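Putative transcriptional regulator (Clostridium difficile, PDB 3QI7) is of unknown function but is a probable lipoprotein with a periplasmic-binding-protein-like fold, and may bind a small ligand such as a sugar. Local coordinates at residues A[257-261]-A[279-283]; A[347-351]-A[363-367]. All coordinates share one frame; numbering follows the deposited sequence.

Contact 1: residues A[257-261]-A[279-283]; sequences PSPIQ and YDKIN
The ring of Pro259 lies against the first turn of helix 279-292 with the amide oxygen of a buried asparagine as its nearest neighbour: Asn283 OD1 approaches Pro259 CB and Pro259 CG equally, at 3.4 Å from each. No hydrogen bond crosses between the two segments. The motif that shapes the loop side is an ST motif, in which Ser258 OG accepts from Gln261 N at 3.2 Å and, more weakly, from Ile260 N. Within this turn Pro259 and Ile260 both direct their CB atoms at the helix.

Three helix residues receive them. Tyr279 and Asn283 stand one turn apart, linked by the backbone bond from Asn283 N to Tyr279 O, and the proline ring touches both. Pro259 CG comes up obliquely to the Tyr279 ring, 4.0 Å from Tyr279 CD1, the two side chains crossing at about a right angle. Ile260 uses separate branches: CG2 meets the same ring at its edge, 4.1 Å from Tyr279 CE1, while CG1, anti to the backbone N (chi1 -172°), carries CD1 toward Ile282.

The carboxamide of Asn283 is buried but satisfied, since OD1 is hydrogen-bonded to Tyr371 OH and ND2 makes a weak bond to Pro303 O. These bonds fix the rotation of the carboxamide that sets OD1 against Pro259. Val27 and Met31 of helix 26-42 also pack on Tyr279, and Ile271 touches both isoleucines. The contact joins the loop after helix 234-247 to helix 279-292 within a periplasmic-binding-protein-like fold. Ile282 closes the patch with two methyls: CD1 lies 4.2 Å from Ile260 CD1, and CG2 sits 3.5 Å from Pro259 O.

Contact 2: residues A[347-351]-A[363-367]; sequences IGSEF and SVILS
Phe351 and Val364 run alongside each other from neighbouring strands, both rising from the same face of the hairpin, with Val364 CB over one face of the phenyl ring. Val364 CB is 3.9 Å from the ring centroid and 17° off the normal, a CH-pi contact displaced toward the rim at Phe351 CE2. With CG2 anti to the backbone N, Val364 sends this methyl on toward the CE1-CZ side of the ring, 3.8 Å from Phe351 CZ.

The two residues form a non-hydrogen-bonded pair of an antiparallel beta hairpin. Ser349 and Leu366, the next such pair, share their face of the sheet; there Leu366 CD2 touches both Ser349 CB and Ile347 CD1, 4.0 Å from the latter. On the opposite face stand Glu350 and Ile365, whose backbones exchange two bonds of 3.0 Å, Glu350 N to Ile365 O and Ile365 N to Glu350 O. At the far end Ser367 N donates to Gly348 O at 2.9 Å, where the pairing runs into the loop ahead of strand 349-353.

On the face of the sheet bearing Phe351 and Val364 lies helix 306-324, Leu313 against Phe351 and Leu310 against Val364, with Thr341 of helix 334-345 also on Phe351. Beneath the other face, Ile365 packs on Val146 of helix 140-153, while strand 361-370 continues the sheet by pairing in parallel with strand 134-137.

Contacts 1 and 2 follow one another in sequence; their centres are about 17 Å apart and their nearest atoms about 6 Å. The bridge between them is strand 361-370: it forms one side of the hairpin in contact 2, and the chain then ends at Tyr371, whose hydroxyl binds Asn283 in contact 1. A second connection is the loop at 302-303, where Tyr302 touches Pro257 and Leu366, and Pro303 touches Ile347 and accepts a weak bond from Asn283. The C-terminal strand and this loop thus tie the hairpin of contact 2 to the loop-helix packing of contact 1.

Contact 1: residues A[257-261]-A[279-283]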
loop_
_atom_site.group_PDB
_atom_site.type_symbol
_atom_site.label_atom_id
_atom_site.label_comp_id
_atom_site.label_asym_id
_atom_site.label_seq_id
_atom_site.Cartn_x
_atom_site.Cartn_y
_atom_site.Cartn_z
ATOM N N PRO A 257 -0.447 4.149 -5.769
ATOM C CA PRO A 257 -1.097 3.375 -6.836
ATOM C C PRO A 257 -2.261 2.510 -6.355
ATOM O O PRO A 257 -2.136 1.775 -5.384
ATOM C CB PRO A 257 0.027 2.499 -7.372
ATOM C CG PRO A 257 1.277 3.322 -7.130
ATOM C CD PRO A 257 1.014 3.945 -5.769
ATOM N N SER A 258 -3.394 2.664 -7.032
ATOM C CA SER A 258 -4.611 1.949 -6.703
ATOM C C SER A 258 -5.605 1.940 -7.865
ATOM O O SER A 258 -6.051 2.993 -8.292
ATOM C CB SER A 258 -5.284 2.574 -5.481
ATOM O OG SER A 258 -6.510 1.915 -5.250
ATOM N N PRO A 259 -5.966 0.748 -8.353
ATOM C CA PRO A 259 -6.973 0.652 -9.415
ATOM C C PRO A 259 -8.353 1.114 -8.970
ATOM O O PRO A 259 -9.170 1.579 -9.805
ATOM C CB PRO A 259 -7.001 -0.849 -9.741
ATOM C CG PRO A 259 -5.769 -1.415 -9.159
ATOM C CD PRO A 259 -5.411 -0.564 -7.988
ATOM N N ILE A 260 -8.646 0.949 -7.675
ATOM C CA ILE A 260 -9.991 1.211 -7.167
ATOM C C ILE A 260 -10.210 2.674 -6.731
ATOM O O ILE A 260 -11.333 3.187 -6.825
ATOM C CB ILE A 260 -10.358 0.205 -6.052
ATOM C CG1 ILE A 260 -11.836 0.340 -5.649
ATOM C CG2 ILE A 260 -9.424 0.349 -4.836
ATOM C CD1 ILE A 260 -12.830 0.151 -6.798
ATOM N N GLN A 261 -9.154 3.372 -6.322
ATOM C CA GLN A 261 -9.287 4.789 -5.930
ATOM C C GLN A 261 -9.059 5.696 -7.111
ATOM O O GLN A 261 -8.046 5.568 -7.820
ATOM C CB GLN A 261 -8.261 5.157 -4.844
ATOM C CG GLN A 261 -8.432 4.433 -3.565
ATOM C CD GLN A 261 -9.807 4.666 -2.964
ATOM O OE1 GLN A 261 -10.628 3.750 -2.908
ATOM N NE2 GLN A 261 -10.076 5.910 -2.549
ATOM N N TYR A 279 -8.833 -6.831 -8.647
ATOM C CA TYR A 279 -7.932 -5.834 -9.218
ATOM C C TYR A 279 -7.526 -6.156 -10.658
ATOM O O TYR A 279 -7.320 -5.233 -11.439
ATOM C CB TYR A 279 -6.720 -5.631 -8.319
ATOM C CG TYR A 279 -7.130 -5.169 -6.952
ATOM C CD1 TYR A 279 -7.752 -3.937 -6.781
ATOM C CD2 TYR A 279 -6.946 -5.967 -5.827
ATOM C CE1 TYR A 279 -8.172 -3.519 -5.553
ATOM C CE2 TYR A 279 -7.356 -5.528 -4.559
ATOM C CZ TYR A 279 -7.954 -4.314 -4.433
ATOM O OH TYR A 279 -8.384 -3.875 -3.206
ATOM N N ASP A 280 -7.428 -7.427 -11.028
ATOM C CA ASP A 280 -7.064 -7.762 -12.420
ATOM C C ASP A 280 -8.154 -7.322 -13.403
ATOM O O ASP A 280 -7.855 -6.852 -14.494
ATOM C CB ASP A 280 -6.822 -9.251 -12.592
ATOM C CG ASP A 280 -5.585 -9.722 -11.858
ATOM O OD1 ASP A 280 -4.741 -8.883 -11.476
ATOM O OD2 ASP A 280 -5.470 -10.926 -11.633
ATOM N N LYS A 281 -9.411 -7.464 -12.993
ATOM C CA LYS A 281 -10.544 -7.138 -13.844
ATOM C C LYS A 281 -10.663 -5.615 -13.949
ATOM O O LYS A 281 -10.949 -5.087 -15.024
ATOM C CB LYS A 281 -11.830 -7.767 -13.278
ATOM C CG LYS A 281 -13.067 -7.493 -14.135
ATOM C CD LYS A 281 -14.371 -7.989 -13.482
ATOM C CE LYS A 281 -15.559 -7.863 -14.466
ATOM N NZ LYS A 281 -16.892 -8.095 -13.802
ATOM N N ILE A 282 -10.468 -4.921 -12.827
ATOM C CA ILE A 282 -10.458 -3.455 -12.822
ATOM C C ILE A 282 -9.356 -2.937 -13.761
ATOM O O ILE A 282 -9.584 -2.011 -14.540
ATOM C CB ILE A 282 -10.293 -2.863 -11.417
ATOM C CG1 ILE A 282 -11.468 -3.299 -10.503
ATOM C CG2 ILE A 282 -10.206 -1.306 -11.486
ATOM C CD1 ILE A 282 -11.237 -3.032 -8.994
ATOM N N ASN A 283 -8.173 -3.540 -13.667
ATOM C CA ASN A 283 -7.023 -3.143 -14.493
ATOM C C ASN A 283 -7.230 -3.320 -15.993
ATOM O O ASN A 283 -6.839 -2.445 -16.784
ATOM C CB ASN A 283 -5.775 -3.869 -14.023
ATOM C CG ASN A 283 -5.254 -3.300 -12.740
ATOM O OD1 ASN A 283 -5.481 -2.144 -12.454
ATOM N ND2 ASN A 283 -4.532 -4.096 -11.967
#

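Contact 2: residues A[347-351]-A[363-367]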
loop_
_atom_site.group_PDB
_atom_site.type_symbol
_atom_site.label_atom_id
_atom_site.label_comp_id
_atom_site.label_asym_id
_atom_site.label_seq_id
_atom_site.Cartn_x
_atom_site.Cartn_y
_atom_site.Cartn_z
ATOM N N ILE A 347 2.810 -12.035 -9.339
ATOM C CA ILE A 347 3.380 -10.741 -9.652
ATOM C C ILE A 347 4.851 -10.624 -9.177
ATOM O O ILE A 347 5.303 -11.293 -8.219
ATOM C CB ILE A 347 2.522 -9.566 -9.091
ATOM C CG1 ILE A 347 2.638 -9.440 -7.565
ATOM C CG2 ILE A 347 1.033 -9.681 -9.560
ATOM C CD1 ILE A 347 1.637 -8.371 -6.947
ATOM N N GLY A 348 5.583 -9.736 -9.849
ATOM C CA GLY A 348 6.965 -9.458 -9.460
ATOM C C GLY A 348 6.999 -8.384 -8.398
ATOM O O GLY A 348 6.075 -7.543 -8.256
ATOM N N SER A 349 8.086 -8.386 -7.650
ATOM C CA SER A 349 8.251 -7.489 -6.536
ATOM C C SER A 349 9.733 -7.372 -6.194
ATOM O O SER A 349 10.525 -8.175 -6.626
ATOM C CB SER A 349 7.509 -8.074 -5.299
ATOM O OG SER A 349 8.065 -9.322 -4.870
ATOM N N GLU A 350 10.085 -6.381 -5.398
ATOM C CA GLU A 350 11.435 -6.313 -4.836
ATOM C C GLU A 350 11.344 -5.929 -3.374
ATOM O O GLU A 350 10.710 -4.929 -3.013
ATOM C CB GLU A 350 12.323 -5.314 -5.601
ATOM C CG GLU A 350 13.820 -5.296 -5.158
ATOM C CD GLU A 350 14.613 -4.140 -5.793
ATOM O OE1 GLU A 350 14.243 -3.706 -6.901
ATOM O OE2 GLU A 350 15.590 -3.648 -5.195
ATOM N N PHE A 351 11.993 -6.745 -2.529
ATOM C CA PHE A 351 12.001 -6.578 -1.083
ATOM C C PHE A 351 13.396 -6.173 -0.610
ATOM O O PHE A 351 14.402 -6.723 -1.068
ATOM C CB PHE A 351 11.605 -7.891 -0.369
ATOM C CG PHE A 351 10.128 -8.220 -0.430
ATOM C CD1 PHE A 351 9.562 -8.758 -1.595
ATOM C CD2 PHE A 351 9.317 -8.058 0.668
ATOM C CE1 PHE A 351 8.206 -9.071 -1.655
ATOM C CE2 PHE A 351 7.953 -8.365 0.602
ATOM C CZ PHE A 351 7.409 -8.874 -0.549
ATOM N N SER A 363 10.942 -3.808 3.236
ATOM C CA SER A 363 10.080 -2.905 2.499
ATOM C C SER A 363 9.916 -3.489 1.122
ATOM O O SER A 363 10.786 -4.228 0.664
ATOM C CB SER A 363 10.617 -1.482 2.473
ATOM O OG SER A 363 11.819 -1.403 1.763
ATOM N N VAL A 364 8.815 -3.152 0.458
ATOM C CA VAL A 364 8.493 -3.762 -0.828
ATOM C C VAL A 364 8.056 -2.716 -1.834
ATOM O O VAL A 364 7.423 -1.738 -1.464
ATOM C CB VAL A 364 7.392 -4.887 -0.677
ATOM C CG1 VAL A 364 6.203 -4.411 0.095
ATOM C CG2 VAL A 364 6.932 -5.446 -2.029
ATOM N N ILE A 365 8.428 -2.923 -3.093
ATOM C CA ILE A 365 7.917 -2.154 -4.221
ATOM C C ILE A 365 7.421 -3.206 -5.179
ATOM O O ILE A 365 8.139 -4.155 -5.443
ATOM C CB ILE A 365 9.024 -1.314 -4.964
ATOM C CG1 ILE A 365 9.661 -0.263 -4.034
ATOM C CG2 ILE A 365 8.440 -0.642 -6.253
ATOM C CD1 ILE A 365 8.721 0.810 -3.519
ATOM N N LEU A 366 6.209 -3.063 -5.682
ATOM C CA LEU A 366 5.687 -4.040 -6.661
ATOM C C LEU A 366 6.145 -3.691 -8.071
ATOM O O LEU A 366 6.481 -2.542 -8.341
ATOM C CB LEU A 366 4.150 -4.059 -6.623
ATOM C CG LEU A 366 3.601 -4.495 -5.275
ATOM C CD1 LEU A 366 2.052 -4.422 -5.284
ATOM C CD2 LEU A 366 4.092 -5.915 -4.949
ATOM N N SER A 367 6.145 -4.685 -8.952
ATOM C CA SER A 367 6.433 -4.478 -10.356
ATOM C C SER A 367 5.446 -3.523 -10.960
ATOM O O SER A 367 4.310 -3.414 -10.533
ATOM C CB SER A 367 6.409 -5.775 -11.159
ATOM O OG SER A 367 7.603 -6.495 -10.950
#